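Local coordinates for protein mannitol dehydrogenase (Pseudomonas fluorescens, PDB 1LJ8) that probably oxidises mannitol at its second carbon, as a long-chain dehydrogenase that binds nicotinamide-adenine-dinucleotide in a Rossmann-type domain, at residues 27-32 against 273-278. Residues are numbered along the deposited sequence; the frame is centred on the assembly and turned at random.
Sequences QGIAHI and GRPAWE
I29 reaches from strand 27-32 and packs its CD1 methyl against two rings of the 273-278 loop. The nearer approach is oblique to the indole, I29 CD1 lying 3.9 Å from W277 CZ2; the second is to the pyrrolidine, 4.2 Å from I29 CD1 to P275 CG. Both distances are van der Waals separations between carbons, and just 74 Å² is buried in all, so this is a small apolar junction made by one methyl. An extended chain delivers it: with chi2 at 165°, CD1 is anti to CA, which carries the methyl out toward the loop. P275 and W277 are already packed together, CG of the proline standing 3.4 Å above the indole plane and displaced toward its rim.

Within the same loop, the guanidinium of R274 meets the E278 carboxylate end-on through two bonds, R274 NH1 to E278 OE1 at 2.7 Å and R274 NH2 to E278 OE2 at 2.9 Å. R274 NH1 also donates to P275 O (3.0 Å), tying that bridge to the inverse gamma turn centred on A276, while R274 NE forms a salt bridge with D268.

Within the Rossmann domain, strand 27-32 runs between parallel strands 126-129 and 59-64. The loop packs beside it, P275 also touching W58, I126 of strand 126-129 and L49 of helix 42-50, and W277 NE1 hydrogen-bonds T46 OG1 of that helix.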
loop_
_atom_site.group_PDB
_atom_site.type_symbol
_atom_site.label_atom_id
_atom_site.label_comp_id
_atom_site.label_asym_id
_atom_site.label_seq_id
_atom_site.Cartn_x
_atom_site.Cartn_y
_atom_site.Cartn_z
ATOM N N GLN A 27 4.653 -13.784 20.569
ATOM C CA GLN A 27 5.008 -13.133 19.297
ATOM C C GLN A 27 5.904 -13.909 18.372
ATOM O O GLN A 27 6.850 -14.571 18.809
ATOM C CB GLN A 27 5.666 -11.782 19.583
ATOM C CG GLN A 27 4.709 -10.785 20.260
ATOM C CD GLN A 27 5.428 -9.605 20.840
ATOM O OE1 GLN A 27 6.660 -9.531 20.790
ATOM N NE2 GLN A 27 4.681 -8.680 21.403
ATOM N N GLY A 28 5.597 -13.808 17.076
ATOM C CA GLY A 28 6.419 -14.456 16.070
ATOM C C GLY A 28 6.649 -13.567 14.864
ATOM O O GLY A 28 7.501 -13.874 14.005
ATOM N N ILE A 29 5.868 -12.490 14.764
ATOM C CA ILE A 29 6.013 -11.557 13.645
ATOM C C ILE A 29 6.247 -10.150 14.167
ATOM O O ILE A 29 5.577 -9.743 15.132
ATOM C CB ILE A 29 4.696 -11.534 12.812
ATOM C CG1 ILE A 29 4.431 -12.936 12.231
ATOM C CG2 ILE A 29 4.730 -10.423 11.727
ATOM C CD1 ILE A 29 2.951 -13.088 11.716
ATOM N N ALA A 30 7.207 -9.433 13.565
ATOM C CA ALA A 30 7.402 -8.015 13.873
ATOM C C ALA A 30 6.952 -7.297 12.583
ATOM O O ALA A 30 7.521 -7.523 11.487
ATOM C CB ALA A 30 8.862 -7.677 14.178
ATOM N N HIS A 31 5.936 -6.441 12.715
ATOM C CA HIS A 31 5.429 -5.737 11.540
ATOM C C HIS A 31 5.785 -4.275 11.492
ATOM O O HIS A 31 5.382 -3.508 12.373
ATOM C CB HIS A 31 3.907 -5.795 11.451
ATOM C CG HIS A 31 3.404 -5.202 10.176
ATOM N ND1 HIS A 31 3.518 -5.865 8.972
ATOM C CD2 HIS A 31 2.959 -3.950 9.883
ATOM C CE1 HIS A 31 3.158 -5.049 7.990
ATOM N NE2 HIS A 31 2.821 -3.878 8.516
ATOM N N ILE A 32 6.514 -3.879 10.452
ATOM C CA ILE A 32 6.894 -2.477 10.333
ATOM C C ILE A 32 5.868 -1.709 9.494
ATOM O O ILE A 32 5.633 -2.016 8.302
ATOM C CB ILE A 32 8.287 -2.326 9.708
ATOM C CG1 ILE A 32 9.299 -3.153 10.531
ATOM C CG2 ILE A 32 8.688 -0.804 9.694
ATOM C CD1 ILE A 32 10.748 -3.096 9.946
ATOM N N GLY A 273 10.146 -20.581 9.235
ATOM C CA GLY A 273 8.761 -20.914 9.546
ATOM C C GLY A 273 7.725 -19.829 9.298
ATOM O O GLY A 273 8.063 -18.691 8.967
ATOM N N ARG A 274 6.448 -20.188 9.442
ATOM C CA ARG A 274 5.401 -19.203 9.226
ATOM C C ARG A 274 4.140 -19.802 9.772
ATOM O O ARG A 274 4.082 -21.030 9.981
ATOM C CB ARG A 274 5.198 -18.963 7.712
ATOM C CG ARG A 274 4.828 -20.289 6.922
ATOM C CD ARG A 274 4.203 -19.958 5.538
ATOM N NE ARG A 274 3.951 -21.126 4.671
ATOM C CZ ARG A 274 2.872 -21.915 4.750
ATOM N NH1 ARG A 274 1.917 -21.689 5.684
ATOM N NH2 ARG A 274 2.714 -22.905 3.860
ATOM N N PRO A 275 3.117 -18.965 10.020
ATOM C CA PRO A 275 1.827 -19.486 10.520
ATOM C C PRO A 275 1.215 -20.323 9.372
ATOM O O PRO A 275 1.472 -20.053 8.178
ATOM C CB PRO A 275 0.967 -18.226 10.735
ATOM C CG PRO A 275 2.017 -17.061 10.860
ATOM C CD PRO A 275 3.135 -17.495 9.914
ATOM N N ALA A 276 0.366 -21.286 9.733
ATOM C CA ALA A 276 -0.359 -22.116 8.757
ATOM C C ALA A 276 -1.547 -21.312 8.159
ATOM O O ALA A 276 -2.719 -21.710 8.256
ATOM C CB ALA A 276 -0.871 -23.394 9.466
ATOM N N TRP A 277 -1.243 -20.181 7.540
ATOM C CA TRP A 277 -2.280 -19.302 6.971
ATOM C C TRP A 277 -3.165 -19.992 5.921
ATOM O O TRP A 277 -4.292 -19.551 5.670
ATOM C CB TRP A 277 -1.619 -18.066 6.325
ATOM C CG TRP A 277 -1.082 -17.028 7.316
ATOM C CD1 TRP A 277 -1.758 -16.430 8.367
ATOM C CD2 TRP A 277 0.204 -16.382 7.250
ATOM N NE1 TRP A 277 -0.943 -15.442 8.946
ATOM C CE2 TRP A 277 0.248 -15.402 8.276
ATOM C CE3 TRP A 277 1.326 -16.543 6.414
ATOM C CZ2 TRP A 277 1.377 -14.585 8.497
ATOM C CZ3 TRP A 277 2.446 -15.731 6.637
ATOM C CH2 TRP A 277 2.457 -14.768 7.676
ATOM N N GLU A 278 -2.668 -21.065 5.308
ATOM C CA GLU A 278 -3.509 -21.697 4.283
ATOM C C GLU A 278 -4.773 -22.279 4.905
ATOM O O GLU A 278 -5.750 -22.496 4.184
ATOM C CB GLU A 278 -2.758 -22.807 3.492
ATOM C CG GLU A 278 -2.174 -23.940 4.334
ATOM C CD GLU A 278 -0.721 -23.642 4.796
ATOM O OE1 GLU A 278 -0.540 -22.767 5.675
ATOM O OE2 GLU A 278 0.237 -24.278 4.235
#